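Local coordinates for protein possible metal-dependent hydrolase (Veillonella parvula, PDB 3RPC) that is probably a metal-dependent hydrolase of the metallo-beta-lactamase superfamily, holding two zinc ions that would activate water for attack on a substrate not yet identified, at residues 76-79 against 80-84; 84-87 against 88-92. All blocks are in the same frame, centred on the assembly; numbering follows the deposited sequence.

Interaction 1 (76-79 against 80-84). With ZN (zinc ion), chain F.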
# COMPACT_ATOMS: atom_id res chain seq x y z
N ASP A 76 -2.45 -12.65 -17.36
CA ASP A 76 -2.24 -11.66 -18.41
C ASP A 76 -1.01 -10.79 -18.18
O ASP A 76 -0.80 -9.80 -18.89
CB ASP A 76 -3.50 -10.80 -18.64
CG ASP A 76 -3.91 -10.02 -17.41
OD1 ASP A 76 -4.02 -10.64 -16.33
OD2 ASP A 76 -4.13 -8.79 -17.53
N HIS A 77 -0.19 -11.18 -17.20
CA HIS A 77 1.10 -10.54 -16.94
C HIS A 77 2.27 -11.53 -16.84
O HIS A 77 3.42 -11.12 -16.77
CB HIS A 77 1.01 -9.70 -15.66
CG HIS A 77 -0.00 -8.62 -15.75
ND1 HIS A 77 0.34 -7.29 -15.93
CD2 HIS A 77 -1.35 -8.67 -15.76
CE1 HIS A 77 -0.77 -6.57 -16.03
NE2 HIS A 77 -1.80 -7.38 -15.93
N TRP A 78 1.95 -12.82 -16.81
CA TRP A 78 2.96 -13.86 -16.60
C TRP A 78 2.31 -15.19 -16.94
O TRP A 78 1.44 -15.67 -16.21
CB TRP A 78 3.44 -13.87 -15.14
CG TRP A 78 4.52 -14.88 -14.85
CD1 TRP A 78 4.41 -16.01 -14.08
CD2 TRP A 78 5.87 -14.83 -15.31
NE1 TRP A 78 5.62 -16.67 -14.05
CE2 TRP A 78 6.53 -15.97 -14.80
CE3 TRP A 78 6.58 -13.94 -16.12
CZ2 TRP A 78 7.87 -16.24 -15.07
CZ3 TRP A 78 7.91 -14.21 -16.39
CH2 TRP A 78 8.54 -15.35 -15.87
N ASP A 79 2.70 -15.78 -18.07
CA ASP A 79 2.01 -16.99 -18.51
C ASP A 79 2.97 -18.13 -18.84
O ASP A 79 4.19 -17.95 -18.84
CB ASP A 79 1.04 -16.70 -19.68
CG ASP A 79 1.76 -16.44 -20.99
OD1 ASP A 79 2.93 -16.00 -20.99
OD2 ASP A 79 1.10 -16.65 -22.04
N ASP A 80 2.40 -19.31 -19.10
CA ASP A 80 3.19 -20.49 -19.42
C ASP A 80 4.12 -20.25 -20.61
O ASP A 80 5.27 -20.69 -20.60
CB ASP A 80 2.29 -21.69 -19.69
CG ASP A 80 1.79 -22.34 -18.41
OD1 ASP A 80 2.36 -22.05 -17.34
OD2 ASP A 80 0.83 -23.14 -18.49
N THR A 81 3.63 -19.54 -21.62
CA THR A 81 4.46 -19.27 -22.78
C THR A 81 5.70 -18.48 -22.37
O THR A 81 6.81 -18.79 -22.79
CB THR A 81 3.70 -18.52 -23.87
OG1 THR A 81 2.55 -19.29 -24.25
CG2 THR A 81 4.60 -18.28 -25.07
N ALA A 82 5.51 -17.47 -21.53
CA ALA A 82 6.64 -16.71 -21.01
C ALA A 82 7.58 -17.60 -20.21
O ALA A 82 8.79 -17.55 -20.40
CB ALA A 82 6.15 -15.55 -20.16
N ILE A 83 7.02 -18.39 -19.31
CA ILE A 83 7.83 -19.28 -18.47
C ILE A 83 8.73 -20.17 -19.32
O ILE A 83 9.90 -20.39 -18.99
CB ILE A 83 6.94 -20.14 -17.56
CG1 ILE A 83 6.32 -19.26 -16.46
CG2 ILE A 83 7.75 -21.27 -16.92
CD1 ILE A 83 5.01 -19.81 -15.93
N ASN A 84 8.19 -20.65 -20.43
CA ASN A 84 8.91 -21.63 -21.26
C ASN A 84 9.81 -21.02 -22.32
O ASN A 84 10.58 -21.73 -22.97
CB ASN A 84 7.91 -22.59 -21.92
CG ASN A 84 7.20 -23.48 -20.91
OD1 ASN A 84 7.77 -23.88 -19.90
ND2 ASN A 84 5.94 -23.81 -21.20
ZN ZN F . -3.99 -7.06 -15.85
O HOH W 1 -4.50 -8.87 -14.53
O HOH W 2 0.60 -19.29 -22.08
O HOH W 3 -6.50 -6.68 -15.52
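Asp79 is the N-cap of helix 80-85, two residues past the HxHxDH motif of the metallo-beta-lactamase fold, and its side chain folds over the first turn of that helix. OD1 accepts from Ala82 N at 3.0 Å, the donor standing about 50° out of the carboxylate plane. CG sits between the backbone N and the carbonyl carbon (chi1 73°), a torsion that brings the carboxylate round to the N-H groups of the first helical turn. The same OD1 also accepts from Leu30 N, while OD2 accepts a hydrogen bond from a water that in turn accepts from Thr81 N, so several donors hold the carboxylate in place. The negative charge at the helix N terminus probably suits the helix dipole. Behind the cap the backbone begins its helical bonding, with Ile83 N donating to Asp79 O at 2.9 Å.

Trp78, with CG anti to its own N (chi1 -177°), brings its indole up to the helix. NE1 lies 3.6 Å from Ile83 CG1, the two side chains crossing at about a right angle, and CE3 reaches Ala82 CB more loosely; the indole N-H itself is taken by Gln106 OE1.

Asp76 and His77, just ahead, bind one zinc together with Asp168, which is shared with the second zinc, and His226. Asp27 OD2 is hydrogen-bonded to His77 ND1, consistent with a second-shell residue that orients the imidazole, whose NE2 meets the metal at 2.2 Å. Asp76 OD2 also binds this zinc, while its OD1 accepts a 2.6 Å hydrogen bond from a zinc-bound water.

Interaction 2 (84-87 against 88-92)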
# COMPACT_ATOMS: atom_id res chain seq x y z
N ASN A 84 8.19 -20.65 -20.43
CA ASN A 84 8.91 -21.63 -21.26
C ASN A 84 9.81 -21.02 -22.32
O ASN A 84 10.58 -21.73 -22.97
CB ASN A 84 7.91 -22.59 -21.92
CG ASN A 84 7.20 -23.48 -20.91
OD1 ASN A 84 7.77 -23.88 -19.90
ND2 ASN A 84 5.94 -23.81 -21.20
N SER A 85 9.72 -19.71 -22.50
CA SER A 85 10.43 -19.02 -23.57
C SER A 85 11.59 -18.16 -23.06
O SER A 85 12.62 -18.04 -23.71
CB SER A 85 9.48 -18.14 -24.38
OG SER A 85 8.45 -18.90 -25.00
N ILE A 86 11.40 -17.55 -21.89
CA ILE A 86 12.41 -16.66 -21.33
C ILE A 86 13.59 -17.43 -20.73
O ILE A 86 13.39 -18.33 -19.92
CB ILE A 86 11.78 -15.74 -20.26
CG1 ILE A 86 10.63 -14.93 -20.88
CG2 ILE A 86 12.84 -14.83 -19.64
CD1 ILE A 86 9.76 -14.22 -19.85
N PRO A 87 14.83 -17.08 -21.12
CA PRO A 87 16.00 -17.75 -20.53
C PRO A 87 15.96 -17.72 -19.00
O PRO A 87 15.71 -16.67 -18.40
CB PRO A 87 17.18 -16.94 -21.07
CG PRO A 87 16.70 -16.41 -22.37
CD PRO A 87 15.21 -16.13 -22.18
N LYS A 88 16.20 -18.88 -18.40
CA LYS A 88 16.05 -19.05 -16.96
C LYS A 88 17.07 -18.26 -16.16
O LYS A 88 16.91 -18.09 -14.95
CB LYS A 88 16.17 -20.53 -16.58
CG LYS A 88 15.17 -21.45 -17.27
CD LYS A 88 13.73 -21.09 -16.94
CE LYS A 88 12.79 -22.18 -17.44
NZ LYS A 88 11.38 -21.90 -17.14
N SER A 89 18.12 -17.79 -16.82
CA SER A 89 19.18 -17.08 -16.13
C SER A 89 18.99 -15.56 -16.08
O SER A 89 19.75 -14.87 -15.41
CB SER A 89 20.54 -17.43 -16.75
OG SER A 89 20.54 -17.09 -18.11
N LEU A 90 17.99 -15.04 -16.79
CA LEU A 90 17.74 -13.60 -16.75
C LEU A 90 17.23 -13.17 -15.39
O LEU A 90 16.40 -13.85 -14.80
CB LEU A 90 16.72 -13.18 -17.81
CG LEU A 90 17.21 -13.17 -19.25
CD1 LEU A 90 16.05 -12.87 -20.19
CD2 LEU A 90 18.33 -12.14 -19.41
N PRO A 91 17.72 -12.03 -14.88
CA PRO A 91 17.17 -11.51 -13.63
C PRO A 91 15.68 -11.20 -13.78
O PRO A 91 15.28 -10.57 -14.76
CB PRO A 91 17.95 -10.20 -13.42
CG PRO A 91 19.21 -10.40 -14.20
CD PRO A 91 18.81 -11.19 -15.41
N ILE A 92 14.88 -11.65 -12.82
CA ILE A 92 13.44 -11.40 -12.80
C ILE A 92 13.13 -10.61 -11.54
O ILE A 92 13.40 -11.07 -10.44
CB ILE A 92 12.63 -12.72 -12.72
CG1 ILE A 92 13.22 -13.79 -13.66
CG2 ILE A 92 11.15 -12.46 -13.00
CD1 ILE A 92 13.21 -13.41 -15.15
O HOH W 4 10.04 -24.18 -18.36
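Leu90 folds back over Pro87 and Ile86 at the close of a type I beta turn that runs from Pro87 to Leu90. Its CB lies 3.7 Å from Pro87 O, the same carbonyl that accepts the turn bond from Leu90 N at 3.2 Å. That bond is straight at hydrogen (167°), yet the donor stands well above the carbonyl plane. One step on, CG is near Pro87 O and, more loosely, Pro87 CB. The CD1 branch does most of the touching: it lies 3.9 Å from Pro87 CD and 3.8 Å from Ile86 CG2. With chi1 at -74°, CG stands beside the backbone N and anti to the carbonyl carbon, and an extended second torsion then carries CD1 back along the proline ring. Leucine and proline thus run side by side, pointing the same way, whereas the isoleucine crosses the leucine at about a right angle. Ile86 is buried and also rests on Pro28 and on Val68 of strand 67-69, which joins the apolar cluster to the sheet.

Lys88 heads away from the turn, back to the end of the helix. A bend at chi2 (-61°), followed by two extended torsions, brings NZ to Ile83 O and Gln106 O, both hydrogen-bonded to it. A water links the same ammonium to the side chain of Asn84, accepting from NZ at 2.9 Å and donating to OD1 at 2.8 Å. Ile83 O, in the last helical turn, is thus hydrogen-bonded to a positive group, which may offset the partial negative charge at this end of the helix. The whole is a helix-to-strand connection through a type I turn, one link of the beta-alpha-beta crossover between parallel strands 67-69 and 92-94.

Overall arrangement
Strand 67-69 leads into the zinc-binding loop, and interaction 1 lies at the end of that loop, joining it to the first turn of helix 80-85. The chain then runs through the helix to Asn84, shared by both contacts, and interaction 2 closes the turn that sends it into strand 92-94. The two contacts are therefore consecutive, neither nested nor crossed, with centres 11 Å apart. They also touch directly: the lysine of interaction 2 returns to the helix of interaction 1, and Trp78 CZ3 packs on Ile86 CD1. Together they fasten both ends of the crossover helix, the N-terminal end just after the zinc ligands Asp76 and His77, the C-terminal end toward the surface.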